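Local coordinates for protein arginine kinase (Anthopleura japonica, PDB 4RF6) that catalyses the reversible transfer of phosphate from ATP to L-arginine, giving N-omega-phospho-L-arginine and ADP, as a monomeric phosphagen kinase built of two tandem repeats, at residues I658-H663 and S687-L692; F662-R667 and Q701-G706. All blocks are in the same frame, centred on the assembly; numbering follows the deposited sequence.

Contact 1 of 2, residues I658-H663 and S687-L692; sequences ICDEFH and SNRRRL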
loop_
_atom_site.group_PDB
_atom_site.type_symbol
_atom_site.label_atom_id
_atom_site.label_comp_id
_atom_site.label_asym_id
_atom_site.label_seq_id
_atom_site.Cartn_x
_atom_site.Cartn_y
_atom_site.Cartn_z
ATOM N N ILE A 658 -31.307 10.775 36.122
ATOM C CA ILE A 658 -29.925 10.347 36.319
ATOM C C ILE A 658 -29.095 10.473 35.041
ATOM O O ILE A 658 -28.012 11.064 35.049
ATOM C CB ILE A 658 -29.864 8.887 36.835
ATOM C CG1 ILE A 658 -30.350 8.811 38.283
ATOM C CG2 ILE A 658 -28.454 8.339 36.743
ATOM C CD1 ILE A 658 -30.671 7.397 38.754
ATOM N N CYS A 659 -29.602 9.914 33.948
ATOM C CA CYS A 659 -28.906 9.987 32.666
ATOM C C CYS A 659 -28.714 11.426 32.208
ATOM O O CYS A 659 -27.692 11.761 31.598
ATOM C CB CYS A 659 -29.661 9.195 31.597
ATOM S SG CYS A 659 -29.630 7.417 31.868
ATOM N N ASP A 660 -29.693 12.275 32.507
ATOM C CA ASP A 660 -29.627 13.678 32.102
ATOM C C ASP A 660 -28.655 14.491 32.962
ATOM O O ASP A 660 -27.885 15.296 32.439
ATOM C CB ASP A 660 -31.020 14.322 32.111
ATOM C CG ASP A 660 -31.887 13.862 30.949
ATOM O OD1 ASP A 660 -31.341 13.293 29.980
ATOM O OD2 ASP A 660 -33.119 14.075 31.008
ATOM N N GLU A 661 -28.690 14.286 34.276
ATOM C CA GLU A 661 -27.777 15.007 35.158
ATOM C C GLU A 661 -26.321 14.656 34.842
ATOM O O GLU A 661 -25.450 15.534 34.805
ATOM C CB GLU A 661 -28.076 14.715 36.633
ATOM C CG GLU A 661 -26.972 15.200 37.565
ATOM C CD GLU A 661 -27.388 15.277 39.026
ATOM O OE1 GLU A 661 -28.364 14.599 39.417
ATOM O OE2 GLU A 661 -26.727 16.025 39.781
ATOM N N PHE A 662 -26.062 13.375 34.598
ATOM C CA PHE A 662 -24.688 12.910 34.430
ATOM C C PHE A 662 -24.253 12.724 32.979
ATOM O O PHE A 662 -23.157 12.216 32.709
ATOM C CB PHE A 662 -24.454 11.647 35.263
ATOM C CG PHE A 662 -24.563 11.890 36.735
ATOM C CD1 PHE A 662 -23.564 12.586 37.402
ATOM C CD2 PHE A 662 -25.677 11.469 37.447
ATOM C CE1 PHE A 662 -23.662 12.836 38.759
ATOM C CE2 PHE A 662 -25.780 11.716 38.806
ATOM C CZ PHE A 662 -24.769 12.403 39.458
ATOM N N HIS A 663 -25.110 13.159 32.058
ATOM C CA HIS A 663 -24.796 13.182 30.634
ATOM C C HIS A 663 -24.366 11.817 30.112
ATOM O O HIS A 663 -23.411 11.708 29.339
ATOM C CB HIS A 663 -23.730 14.244 30.336
ATOM C CG HIS A 663 -23.988 15.556 31.010
ATOM N ND1 HIS A 663 -25.202 16.204 30.928
ATOM C CD2 HIS A 663 -23.195 16.335 31.782
ATOM C CE1 HIS A 663 -25.146 17.326 31.625
ATOM N NE2 HIS A 663 -23.939 17.429 32.152
ATOM N N SER A 687 -22.927 4.723 28.234
ATOM C CA SER A 687 -21.833 5.489 27.651
ATOM C C SER A 687 -22.004 6.988 27.867
ATOM O O SER A 687 -23.109 7.468 28.119
ATOM C CB SER A 687 -21.709 5.183 26.156
ATOM O OG SER A 687 -22.868 5.593 25.454
ATOM N N ASN A 688 -20.906 7.729 27.761
ATOM C CA ASN A 688 -20.953 9.178 27.907
ATOM C C ASN A 688 -21.591 9.837 26.682
ATOM O O ASN A 688 -21.397 9.380 25.553
ATOM C CB ASN A 688 -19.542 9.720 28.104
ATOM C CG ASN A 688 -18.654 9.447 26.905
ATOM O OD1 ASN A 688 -18.314 8.291 26.618
ATOM N ND2 ASN A 688 -18.290 10.501 26.188
ATOM N N ARG A 689 -22.338 10.915 26.903
ATOM C CA ARG A 689 -22.980 11.631 25.799
ATOM C C ARG A 689 -22.109 12.752 25.229
ATOM O O ARG A 689 -22.201 13.078 24.038
ATOM C CB ARG A 689 -24.335 12.195 26.237
ATOM C CG ARG A 689 -25.443 11.150 26.366
ATOM C CD ARG A 689 -26.689 11.588 25.606
ATOM N NE ARG A 689 -27.682 12.238 26.459
ATOM C CZ ARG A 689 -28.477 13.232 26.066
ATOM N NH1 ARG A 689 -28.389 13.713 24.832
ATOM N NH2 ARG A 689 -29.355 13.754 26.911
ATOM N N ARG A 690 -21.260 13.336 26.071
ATOM C CA ARG A 690 -20.497 14.522 25.677
ATOM C C ARG A 690 -18.997 14.268 25.574
ATOM O O ARG A 690 -18.455 13.375 26.238
ATOM C CB ARG A 690 -20.736 15.667 26.665
ATOM C CG ARG A 690 -22.189 16.073 26.860
ATOM C CD ARG A 690 -22.290 17.157 27.922
ATOM N NE ARG A 690 -23.606 17.795 27.979
ATOM C CZ ARG A 690 -23.901 18.829 28.765
ATOM N NH1 ARG A 690 -22.972 19.347 29.558
ATOM N NH2 ARG A 690 -25.123 19.349 28.750
ATOM N N ARG A 691 -18.335 15.079 24.746
ATOM C CA ARG A 691 -16.889 15.014 24.563
ATOM C C ARG A 691 -16.225 16.385 24.672
ATOM O O ARG A 691 -15.049 16.484 25.041
ATOM C CB ARG A 691 -16.549 14.368 23.217
ATOM C CG ARG A 691 -16.740 12.872 23.220
ATOM C CD ARG A 691 -16.725 12.306 21.821
ATOM N NE ARG A 691 -16.949 10.866 21.832
ATOM C CZ ARG A 691 -17.170 10.138 20.745
ATOM N NH1 ARG A 691 -17.204 10.722 19.554
ATOM N NH2 ARG A 691 -17.365 8.829 20.853
ATOM N N LEU A 692 -16.973 17.441 24.350
ATOM C CA LEU A 692 -16.462 18.808 24.494
ATOM C C LEU A 692 -17.086 19.536 25.687
ATOM O O LEU A 692 -18.291 19.424 25.932
ATOM C CB LEU A 692 -16.695 19.624 23.215
ATOM C CG LEU A 692 -15.631 19.549 22.129
ATOM C CD1 LEU A 692 -16.192 20.006 20.787
ATOM C CD2 LEU A 692 -14.407 20.397 22.525
HETATM O O HOH W 1 -28.508 11.732 28.734
HETATM O O HOH W 2 -20.762 12.885 28.763
#

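Contact 2 of 2, residues F662-R667 and Q701-G706; sequences FHIQAR and QDMYNG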
loop_
_atom_site.group_PDB
_atom_site.type_symbol
_atom_site.label_atom_id
_atom_site.label_comp_id
_atom_site.label_asym_id
_atom_site.label_seq_id
_atom_site.Cartn_x
_atom_site.Cartn_y
_atom_site.Cartn_z
ATOM N N PHE A 662 -26.062 13.375 34.598
ATOM C CA PHE A 662 -24.688 12.910 34.430
ATOM C C PHE A 662 -24.253 12.724 32.979
ATOM O O PHE A 662 -23.157 12.216 32.709
ATOM C CB PHE A 662 -24.454 11.647 35.263
ATOM C CG PHE A 662 -24.563 11.890 36.735
ATOM C CD1 PHE A 662 -23.564 12.586 37.402
ATOM C CD2 PHE A 662 -25.677 11.469 37.447
ATOM C CE1 PHE A 662 -23.662 12.836 38.759
ATOM C CE2 PHE A 662 -25.780 11.716 38.806
ATOM C CZ PHE A 662 -24.769 12.403 39.458
ATOM N N HIS A 663 -25.110 13.159 32.058
ATOM C CA HIS A 663 -24.796 13.182 30.634
ATOM C C HIS A 663 -24.366 11.817 30.112
ATOM O O HIS A 663 -23.411 11.708 29.339
ATOM C CB HIS A 663 -23.730 14.244 30.336
ATOM C CG HIS A 663 -23.988 15.556 31.010
ATOM N ND1 HIS A 663 -25.202 16.204 30.928
ATOM C CD2 HIS A 663 -23.195 16.335 31.782
ATOM C CE1 HIS A 663 -25.146 17.326 31.625
ATOM N NE2 HIS A 663 -23.939 17.429 32.152
ATOM N N ILE A 664 -25.080 10.784 30.553
ATOM C CA ILE A 664 -24.861 9.424 30.080
ATOM C C ILE A 664 -26.116 8.911 29.373
ATOM O O ILE A 664 -27.199 9.487 29.520
ATOM C CB ILE A 664 -24.449 8.481 31.229
ATOM C CG1 ILE A 664 -25.481 8.510 32.361
ATOM C CG2 ILE A 664 -23.080 8.877 31.779
ATOM C CD1 ILE A 664 -25.120 7.598 33.532
ATOM N N GLN A 665 -25.960 7.847 28.588
ATOM C CA GLN A 665 -27.067 7.261 27.845
ATOM C C GLN A 665 -26.923 5.747 27.902
ATOM O O GLN A 665 -25.807 5.220 27.922
ATOM C CB GLN A 665 -27.049 7.734 26.388
ATOM C CG GLN A 665 -25.784 7.325 25.642
ATOM C CD GLN A 665 -25.721 7.872 24.232
ATOM O OE1 GLN A 665 -26.742 8.248 23.648
ATOM N NE2 GLN A 665 -24.513 7.919 23.671
ATOM N N ALA A 666 -28.044 5.038 27.941
ATOM C CA ALA A 666 -27.992 3.587 28.047
ATOM C C ALA A 666 -28.531 2.951 26.779
ATOM O O ALA A 666 -29.604 3.324 26.307
ATOM C CB ALA A 666 -28.776 3.110 29.256
ATOM N N ARG A 667 -27.787 1.999 26.223
ATOM C CA ARG A 667 -28.261 1.247 25.062
ATOM C C ARG A 667 -28.062 -0.257 25.272
ATOM O O ARG A 667 -27.156 -0.680 25.995
ATOM C CB ARG A 667 -27.601 1.748 23.772
ATOM C CG ARG A 667 -27.802 3.245 23.549
ATOM C CD ARG A 667 -27.735 3.657 22.084
ATOM N NE ARG A 667 -28.660 4.755 21.801
ATOM C CZ ARG A 667 -28.510 5.638 20.817
ATOM N NH1 ARG A 667 -27.456 5.569 20.013
ATOM N NH2 ARG A 667 -29.410 6.598 20.639
ATOM N N GLN A 701 -15.607 10.632 36.075
ATOM C CA GLN A 701 -16.274 10.841 37.359
ATOM C C GLN A 701 -17.793 10.839 37.182
ATOM O O GLN A 701 -18.514 10.247 37.987
ATOM C CB GLN A 701 -15.817 12.152 38.008
ATOM C CG GLN A 701 -16.366 12.351 39.414
ATOM C CD GLN A 701 -15.750 11.400 40.431
ATOM O OE1 GLN A 701 -14.576 11.532 40.785
ATOM N NE2 GLN A 701 -16.540 10.437 40.912
ATOM N N ASP A 702 -18.271 11.508 36.128
ATOM C CA ASP A 702 -19.695 11.517 35.791
ATOM C C ASP A 702 -20.230 10.110 35.567
ATOM O O ASP A 702 -21.332 9.764 36.016
ATOM C CB ASP A 702 -19.932 12.327 34.519
ATOM C CG ASP A 702 -19.937 13.817 34.766
ATOM O OD1 ASP A 702 -20.034 14.217 35.942
ATOM O OD2 ASP A 702 -19.861 14.581 33.777
ATOM N N MET A 703 -19.459 9.300 34.851
ATOM C CA MET A 703 -19.874 7.927 34.565
ATOM C C MET A 703 -19.962 7.131 35.854
ATOM O O MET A 703 -20.910 6.369 36.065
ATOM C CB MET A 703 -18.903 7.248 33.596
ATOM C CG MET A 703 -19.222 5.782 33.341
ATOM S SD MET A 703 -20.832 5.554 32.559
ATOM C CE MET A 703 -20.533 6.418 31.015
ATOM N N TYR A 704 -18.975 7.315 36.723
ATOM C CA TYR A 704 -18.967 6.626 38.003
ATOM C C TYR A 704 -20.176 7.033 38.829
ATOM O O TYR A 704 -20.854 6.183 39.397
ATOM C CB TYR A 704 -17.690 6.944 38.789
ATOM C CG TYR A 704 -17.673 6.283 40.150
ATOM C CD1 TYR A 704 -17.239 4.976 40.292
ATOM C CD2 TYR A 704 -18.117 6.957 41.285
ATOM C CE1 TYR A 704 -17.224 4.362 41.518
ATOM C CE2 TYR A 704 -18.116 6.346 42.526
ATOM C CZ TYR A 704 -17.665 5.046 42.631
ATOM O OH TYR A 704 -17.650 4.406 43.847
ATOM N N ASN A 705 -20.432 8.336 38.900
ATOM C CA ASN A 705 -21.508 8.856 39.730
ATOM C C ASN A 705 -22.874 8.369 39.251
ATOM O O ASN A 705 -23.717 7.953 40.054
ATOM C CB ASN A 705 -21.462 10.389 39.767
ATOM C CG ASN A 705 -20.275 10.922 40.545
ATOM O OD1 ASN A 705 -19.674 10.200 41.338
ATOM N ND2 ASN A 705 -19.929 12.195 40.323
ATOM N N GLY A 706 -23.078 8.428 37.937
ATOM C CA GLY A 706 -24.315 7.983 37.319
ATOM C C GLY A 706 -24.587 6.509 37.536
ATOM O O GLY A 706 -25.662 6.138 38.006
HETATM O O HOH W 3 -20.669 12.671 31.325
#

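Contact 1 of 2, residues I658-H663 and S687-L692
The guanidinium of R690 lies flat on the imidazole of H663, the two planes only 10° apart and their centres separated by 3.6 Å. CZ sits over the ring toward its rim, while H663 CE1 in turn lies over the centre of the guanidinium. R690 NH1 comes within 3.4 Å of H663 NE2, but face to face and at a poor angle, so the pair stacks without a hydrogen bond. The R690 chain, extended from CG to NE, runs over the same face, and CD makes a CH-pi contact with the imidazole 4.1 Å from its centroid. E661 O lies over the opposite face, so the ring is sandwiched between a carbonyl and a guanidinium. The backbones join at H663 O: R689 N donates to it at 2.8 Å, and a water that accepts from R690 N can also donate to the same carbonyl. This pairing carries on, just past the end of strand 683-688, the antiparallel ladder with edge strand 664-668 in the eight-stranded sheet of the second catalytic domain; H663 belongs to the turn that leads from helix 655-661 into that edge strand. R689 lies on the D660 side. Its chain is bent, with NE turned out of an extended course (chi3 -97°), and NH2 makes a long salt bridge of 3.7 Å to D660 OD1, with carboxylate and guanidinium planes 57° apart. N688 reaches away from the helix: ND2 donates to R690 O at 2.9 Å and to M638 O, and OD1 accepts from A640 N, both on the neighbouring strand 638-645.

Contact 2 of 2, residues F662-R667 and Q701-G706
F662 O lies 2.9 Å from a water placed to donate to it and, at 3.2 Å, to D702 OD2. This water sits between the turn and helix 696-714, where D702 CB also rests 3.7 Å from F662 O. The F662 ring lies over the helix backbone, with G706 N 3.9 Å above one face and offset toward the rim. Its ring carbon CE1 meets N705 CB at 3.4 Å, and the two side chains cross at about a right angle. Further along, I664 puts CG2 against M703 CE at 3.6 Å. M703 CB points away from the strand, and the turns at chi2 (63°) and chi3 (63°), which place SD and then CE, bring the methyl back to I664. G706, with no side chain, lets I664 CD1 approach its CA to 3.9 Å. Helix 696-714 thus packs against the edge strand 664-668 and its neighbour 683-688, whose I686 touches both I664 and M703. With no direct hydrogen bond across the segments, the seat of the helix depends on shape: ring on helix backbone and methyl on methyl.

Both contacts begin from the turn between helix 655-661 and edge strand 664-668, sharing F662 and H663, and their centres lie about 5 Å apart. Contact 1 is a surface contact that ties the turn to the end of strand 683-688 and the loop after it; its chemistry is polar, with a backbone bond, a cationic stack, a long salt bridge and water. Contact 2 is partly buried and sets the same turn on helix 696-714, through an aromatic ring on helix backbone and apolar side chains. The two meet where M703 CE packs against the S687-N688 backbone and where S687 O pairs with Q665 N, a probable hydrogen bond within the sheet.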